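Local structure of blue (Type 1) copper domain protein (Nitrosopumilus maritimus, 5FC9) at the interface of chains A and B. The protein is a purple cupredoxin that binds copper in a mononuclear, open type 1 site and probably serves in electron transfer, this chain being its copper-binding domain. Numbering follows the deposited sequence. Chains: chain A/B, Blue (Type 1) copper domain protein.

The interface of chains A and B. Residues chain A 47-49, 79, 89, 91; chain B 15, 18, 22.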
loop_
_atom_site.group_PDB
_atom_site.type_symbol
_atom_site.label_atom_id
_atom_site.label_comp_id
_atom_site.label_asym_id
_atom_site.label_seq_id
_atom_site.Cartn_x
_atom_site.Cartn_y
_atom_site.Cartn_z
ATOM N N ILE A 47 -20.293 -7.046 6.559
ATOM C CA ILE A 47 -20.396 -6.413 5.241
ATOM C C ILE A 47 -20.813 -7.399 4.170
ATOM O O ILE A 47 -20.679 -8.614 4.348
ATOM C CB ILE A 47 -19.064 -5.772 4.789
ATOM C CG1 ILE A 47 -17.928 -6.803 4.818
ATOM C CG2 ILE A 47 -18.763 -4.554 5.627
ATOM C CD1 ILE A 47 -16.688 -6.381 3.988
ATOM N N ASP A 48 -21.307 -6.855 3.056
ATOM C CA ASP A 48 -21.598 -7.637 1.852
ATOM C C ASP A 48 -20.405 -7.644 0.904
ATOM O O ASP A 48 -19.358 -7.095 1.228
ATOM C CB ASP A 48 -22.863 -7.110 1.130
ATOM C CG ASP A 48 -22.733 -5.658 0.620
ATOM O OD1 ASP A 48 -21.611 -5.140 0.431
ATOM O OD2 ASP A 48 -23.788 -5.019 0.380
ATOM N N VAL A 49 -20.575 -8.255 -0.266
ATOM C CA VAL A 49 -19.489 -8.403 -1.236
ATOM C C VAL A 49 -18.969 -7.060 -1.747
ATOM O O VAL A 49 -17.816 -6.951 -2.179
ATOM C CB VAL A 49 -19.932 -9.256 -2.451
ATOM C CG1 VAL A 49 -20.169 -10.699 -2.030
ATOM C CG2 VAL A 49 -21.182 -8.675 -3.080
ATOM N N LYS A 79 -18.212 -12.168 6.350
ATOM C CA LYS A 79 -17.184 -11.138 6.208
ATOM C C LYS A 79 -17.483 -9.959 7.127
ATOM O O LYS A 79 -18.642 -9.624 7.362
ATOM C CB LYS A 79 -17.101 -10.636 4.761
ATOM C CG LYS A 79 -16.707 -11.681 3.741
ATOM C CD LYS A 79 -16.662 -11.095 2.335
ATOM C CE LYS A 79 -17.563 -11.868 1.383
ATOM N NZ LYS A 79 -18.993 -11.838 1.801
ATOM N N VAL A 89 -10.247 -6.404 6.586
ATOM C CA VAL A 89 -11.415 -7.265 6.424
ATOM C C VAL A 89 -11.099 -8.680 6.897
ATOM O O VAL A 89 -10.054 -9.249 6.550
ATOM C CB VAL A 89 -11.893 -7.283 4.956
ATOM C CG1 VAL A 89 -12.320 -5.893 4.526
ATOM C CG2 VAL A 89 -10.802 -7.801 4.018
ATOM N N LEU A 91 -12.892 -12.705 8.456
ATOM C CA LEU A 91 -13.940 -13.704 8.292
ATOM C C LEU A 91 -14.253 -14.424 9.586
ATOM O O LEU A 91 -13.373 -14.675 10.406
ATOM C CB LEU A 91 -13.535 -14.750 7.254
ATOM C CG LEU A 91 -13.145 -14.259 5.870
ATOM C CD1 LEU A 91 -12.643 -15.433 5.078
ATOM C CD2 LEU A 91 -14.364 -13.695 5.210
ATOM N N GLY B 15 -13.008 -0.903 1.271
ATOM C CA GLY B 15 -13.586 -2.137 1.758
ATOM C C GLY B 15 -13.827 -3.093 0.605
ATOM O O GLY B 15 -13.388 -4.238 0.625
ATOM N N PHE B 18 -11.777 -6.859 -2.287
ATOM C CA PHE B 18 -10.958 -7.929 -1.726
ATOM C C PHE B 18 -10.992 -9.177 -2.626
ATOM O O PHE B 18 -11.889 -9.328 -3.455
ATOM C CB PHE B 18 -11.413 -8.266 -0.294
ATOM C CG PHE B 18 -12.895 -8.372 -0.137
ATOM C CD1 PHE B 18 -13.569 -9.513 -0.544
ATOM C CD2 PHE B 18 -13.619 -7.324 0.411
ATOM C CE1 PHE B 18 -14.950 -9.610 -0.408
ATOM C CE2 PHE B 18 -14.999 -7.413 0.550
ATOM C CZ PHE B 18 -15.660 -8.560 0.139
ATOM N N LEU B 22 -12.354 -14.616 -0.262
ATOM C CA LEU B 22 -11.302 -14.152 0.635
ATOM C C LEU B 22 -10.577 -15.328 1.267
ATOM O O LEU B 22 -9.369 -15.281 1.502
ATOM C CB LEU B 22 -11.900 -13.238 1.708
ATOM C CG LEU B 22 -10.927 -12.417 2.549
ATOM C CD1 LEU B 22 -10.083 -11.567 1.619
ATOM C CD2 LEU B 22 -11.689 -11.544 3.543
#
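B:Phe18 pushes its ring from a loop of one cupredoxin domain against A:Lys79, A:Ile47 and A:Val49 of a second copy. A:Lys79 and A:Ile47 lie on the sheet face formed by strands 45-47, 76-81 and 89-94 of the beta-sandwich, and A:Val49 in the loop after the first of these strands. The whole interface is two-fold symmetric, so this patch of 250 Å² has a twin with the chains exchanged; the pairing may be one of crystal packing rather than the biological one.

From CB, the first torsion of B:Phe18 (chi1 45°) sets CG between the backbone N and the carbonyl carbon, and the ring points at chain A. CG and the two CD carbons are the stem; contact begins at the far rim. CE1 lies beside the aliphatic part of A:Lys79, 3.6 Å from its CD. CZ, the tip, comes to 3.5 Å from that same CD, which sits above one face but beyond the ring's border. The lysine chain bends at chi3 (-124°) and again at chi4, offering CD and CE to the ring while carrying NZ away from it. On the opposite side of the ring plane, the backbone carbonyl O of A:Val49 stands 3.6 Å from CZ, which leaves the rim pinched between a methylene and a carbonyl. CE2 completes the outline, with CD1 of A:Ile47 at 4.0 Å, on the lysine's side of the plane. An alanine at B:Phe18 would probably open a gap between the A:Lys79 methylenes and A:Val49, leaving the lysine chain freer to swing.

B:Leu22 makes the second foothold, on strand 89-94. Its CD2 methyl is the branch that does most of the touching, bridging two side chains of that strand. It lies 3.9 Å from CG2 of A:Val89. Towards A:Leu91 it comes to 3.8 Å from the CD2 methyl. CD1 of A:Leu91 also reaches back to CB of B:Leu22, at 4.1 Å.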